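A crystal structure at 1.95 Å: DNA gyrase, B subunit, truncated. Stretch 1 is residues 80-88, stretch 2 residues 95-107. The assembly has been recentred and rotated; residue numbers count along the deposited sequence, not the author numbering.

Stretch 1 80-88: RVATGAGFL
Stretch 2 95-107: GWGWDSMLVVSLA

The contact buries 717 Å² and has no clear direct hydrogen bond across it; apolar packing and two waters hold it. Stretch 1 opens in a helix that begins earlier in the chain and later makes a type II turn, G84 to F87. Stretch 2 makes two type II turns, G95-W98 and G97-S100, before the helix 102-107. In register, A82 CA lies 5.6 Å from V103 CA, and G86 CA 4.9 Å from D99 CA.

W98 CH2 lies over one face of the R80 guanidinium (m, t, p), 3.5 Å from R80 NH1. V81 (t) points toward stretch 2: CG1 meets L102 CD2 at 3.6 Å, CG2 meets W98 CE3 at 3.7 Å. A82, whose CB points sideways, packs on L106, A82 CB to L106 CD1 3.9 Å.

Water 1 joins A85 O (2.8 Å) to G97 O (3.0 Å). G86 (phi 84°, psi -10°) must be glycine: its CA lies over the W98 indole (chi1 t, chi2 -87°), 3.5 Å from CE2, where a CB would clash. Its O comes 3.2 Å from D99 CA.

F87 (t, chi2 52°) starts away, but its ring returns: V103 CG1 covers one face, 3.5 Å from CD1, while M101 SD approaches the edge, 3.7 Å from CE1. Finally, water 2 accepts from L88 N (2.8 Å) and donates to S100 O (2.9 Å) and D99 OD1 (3.3 Å).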

# COMPACT_ATOMS: atom_id res chain seq x y z
N ARG A 80 -23.66 -3.28 2.83
CA ARG A 80 -23.40 -3.01 4.25
C ARG A 80 -22.27 -1.99 4.46
O ARG A 80 -22.43 -1.02 5.21
CB ARG A 80 -23.10 -4.32 5.02
CG ARG A 80 -24.30 -5.27 5.14
CD ARG A 80 -23.94 -6.48 6.04
NE ARG A 80 -23.84 -6.08 7.46
CZ ARG A 80 -23.08 -6.69 8.37
NH1 ARG A 80 -22.32 -7.74 8.05
NH2 ARG A 80 -23.07 -6.23 9.62
N VAL A 81 -21.12 -2.23 3.83
CA VAL A 81 -19.98 -1.33 3.99
C VAL A 81 -20.28 0.06 3.44
O VAL A 81 -19.81 1.05 3.99
CB VAL A 81 -18.67 -1.91 3.41
CG1 VAL A 81 -17.58 -0.87 3.42
CG2 VAL A 81 -18.23 -3.16 4.22
N ALA A 82 -21.11 0.14 2.40
CA ALA A 82 -21.49 1.43 1.84
C ALA A 82 -22.20 2.37 2.82
O ALA A 82 -22.14 3.57 2.66
CB ALA A 82 -22.33 1.24 0.56
N THR A 83 -22.91 1.83 3.82
CA THR A 83 -23.48 2.72 4.85
C THR A 83 -22.71 2.77 6.18
O THR A 83 -23.20 3.30 7.18
CB THR A 83 -24.93 2.44 5.14
OG1 THR A 83 -25.08 1.07 5.53
CG2 THR A 83 -25.77 2.71 3.90
N GLY A 84 -21.50 2.25 6.18
CA GLY A 84 -20.68 2.38 7.36
C GLY A 84 -20.38 1.14 8.15
O GLY A 84 -19.65 1.19 9.15
N ALA A 85 -20.91 -0.01 7.73
CA ALA A 85 -20.58 -1.23 8.48
C ALA A 85 -19.07 -1.49 8.56
O ALA A 85 -18.36 -1.44 7.54
CB ALA A 85 -21.33 -2.47 7.87
N GLY A 86 -18.56 -1.76 9.77
CA GLY A 86 -17.16 -2.10 9.95
C GLY A 86 -16.22 -0.90 10.06
O GLY A 86 -15.04 -1.06 10.36
N PHE A 87 -16.75 0.27 9.79
CA PHE A 87 -15.97 1.51 9.80
C PHE A 87 -15.38 1.78 11.19
O PHE A 87 -16.10 1.68 12.20
CB PHE A 87 -16.86 2.67 9.35
CG PHE A 87 -16.14 4.00 9.22
CD1 PHE A 87 -14.97 4.11 8.47
CD2 PHE A 87 -16.66 5.13 9.81
CE1 PHE A 87 -14.31 5.36 8.32
CE2 PHE A 87 -16.00 6.36 9.70
CZ PHE A 87 -14.83 6.46 8.94
N LEU A 88 -14.09 2.09 11.23
CA LEU A 88 -13.35 2.35 12.46
C LEU A 88 -13.48 1.18 13.45
O LEU A 88 -13.67 1.41 14.65
CB LEU A 88 -13.82 3.66 13.09
CG LEU A 88 -13.70 4.92 12.20
CD1 LEU A 88 -14.21 6.14 12.95
CD2 LEU A 88 -12.27 5.13 11.77
N GLY A 95 -14.46 -8.74 5.21
CA GLY A 95 -15.16 -8.40 3.98
C GLY A 95 -14.40 -7.39 3.18
O GLY A 95 -13.50 -6.69 3.71
N TRP A 96 -14.73 -7.33 1.89
CA TRP A 96 -14.19 -6.32 0.99
C TRP A 96 -14.46 -4.91 1.55
O TRP A 96 -15.60 -4.49 1.68
CB TRP A 96 -14.77 -6.48 -0.42
CG TRP A 96 -13.92 -5.80 -1.45
CD1 TRP A 96 -12.87 -6.35 -2.15
CD2 TRP A 96 -14.03 -4.44 -1.89
NE1 TRP A 96 -12.33 -5.40 -3.02
CE2 TRP A 96 -13.02 -4.23 -2.88
CE3 TRP A 96 -14.91 -3.40 -1.58
CZ2 TRP A 96 -12.84 -3.00 -3.52
CZ3 TRP A 96 -14.74 -2.18 -2.23
CH2 TRP A 96 -13.71 -2.00 -3.20
N GLY A 97 -13.41 -4.18 1.90
CA GLY A 97 -13.58 -2.79 2.43
C GLY A 97 -14.01 -2.75 3.89
O GLY A 97 -14.24 -1.68 4.44
N TRP A 98 -14.09 -3.91 4.56
CA TRP A 98 -14.42 -3.93 5.98
C TRP A 98 -13.25 -3.36 6.79
O TRP A 98 -12.10 -3.71 6.55
CB TRP A 98 -14.72 -5.36 6.46
CG TRP A 98 -15.48 -5.41 7.75
CD1 TRP A 98 -14.96 -5.38 9.01
CD2 TRP A 98 -16.90 -5.53 7.90
NE1 TRP A 98 -15.98 -5.46 9.94
CE2 TRP A 98 -17.17 -5.53 9.28
CE3 TRP A 98 -17.97 -5.64 7.00
CZ2 TRP A 98 -18.48 -5.66 9.80
CZ3 TRP A 98 -19.28 -5.73 7.52
CH2 TRP A 98 -19.51 -5.76 8.91
N ASP A 99 -13.56 -2.52 7.76
CA ASP A 99 -12.55 -1.75 8.48
C ASP A 99 -11.60 -0.95 7.56
O ASP A 99 -10.38 -0.93 7.77
CB ASP A 99 -11.73 -2.65 9.42
CG ASP A 99 -11.03 -1.85 10.55
OD1 ASP A 99 -11.53 -0.78 10.93
OD2 ASP A 99 -9.98 -2.31 11.04
N SER A 100 -12.15 -0.33 6.53
CA SER A 100 -11.36 0.45 5.61
C SER A 100 -11.95 1.85 5.67
O SER A 100 -12.89 2.08 6.39
CB SER A 100 -11.47 -0.09 4.18
OG SER A 100 -12.75 0.21 3.61
N MET A 101 -11.40 2.77 4.87
CA MET A 101 -11.95 4.09 4.73
C MET A 101 -12.80 4.17 3.46
O MET A 101 -13.10 5.26 2.96
CB MET A 101 -10.81 5.14 4.66
CG MET A 101 -9.85 5.13 5.90
SD MET A 101 -10.73 5.77 7.33
CE MET A 101 -10.69 7.53 6.99
N LEU A 102 -13.21 3.02 2.91
CA LEU A 102 -14.15 3.07 1.79
C LEU A 102 -15.37 3.99 1.95
O LEU A 102 -15.73 4.71 1.00
CB LEU A 102 -14.63 1.63 1.41
CG LEU A 102 -15.71 1.50 0.34
CD1 LEU A 102 -15.24 2.05 -1.02
CD2 LEU A 102 -16.19 -0.00 0.24
N VAL A 103 -16.03 3.95 3.10
CA VAL A 103 -17.24 4.72 3.28
C VAL A 103 -16.95 6.24 3.19
O VAL A 103 -17.82 7.00 2.84
CB VAL A 103 -17.96 4.43 4.61
CG1 VAL A 103 -17.18 4.94 5.83
CG2 VAL A 103 -19.40 5.08 4.61
N VAL A 104 -15.72 6.64 3.50
CA VAL A 104 -15.36 8.07 3.35
C VAL A 104 -15.35 8.48 1.88
O VAL A 104 -15.88 9.51 1.53
CB VAL A 104 -14.03 8.38 4.02
CG1 VAL A 104 -13.65 9.90 3.88
CG2 VAL A 104 -14.12 8.01 5.48
N SER A 105 -14.73 7.67 1.03
CA SER A 105 -14.69 7.97 -0.40
C SER A 105 -16.10 8.04 -0.96
O SER A 105 -16.42 8.93 -1.74
CB SER A 105 -13.84 6.97 -1.17
OG SER A 105 -12.52 7.00 -0.68
N LEU A 106 -16.93 7.08 -0.57
CA LEU A 106 -18.32 7.08 -1.02
C LEU A 106 -19.11 8.24 -0.42
O LEU A 106 -19.83 8.94 -1.16
CB LEU A 106 -19.02 5.76 -0.60
CG LEU A 106 -18.43 4.47 -1.17
CD1 LEU A 106 -19.20 3.24 -0.61
CD2 LEU A 106 -18.43 4.49 -2.67
N ALA A 107 -18.98 8.46 0.89
CA ALA A 107 -19.71 9.57 1.54
C ALA A 107 -19.42 10.92 0.87
O ALA A 107 -20.30 11.78 0.77
CB ALA A 107 -19.36 9.68 3.08
O HOH W 1 -15.72 -0.74 6.89
O HOH W 2 -12.09 1.98 9.22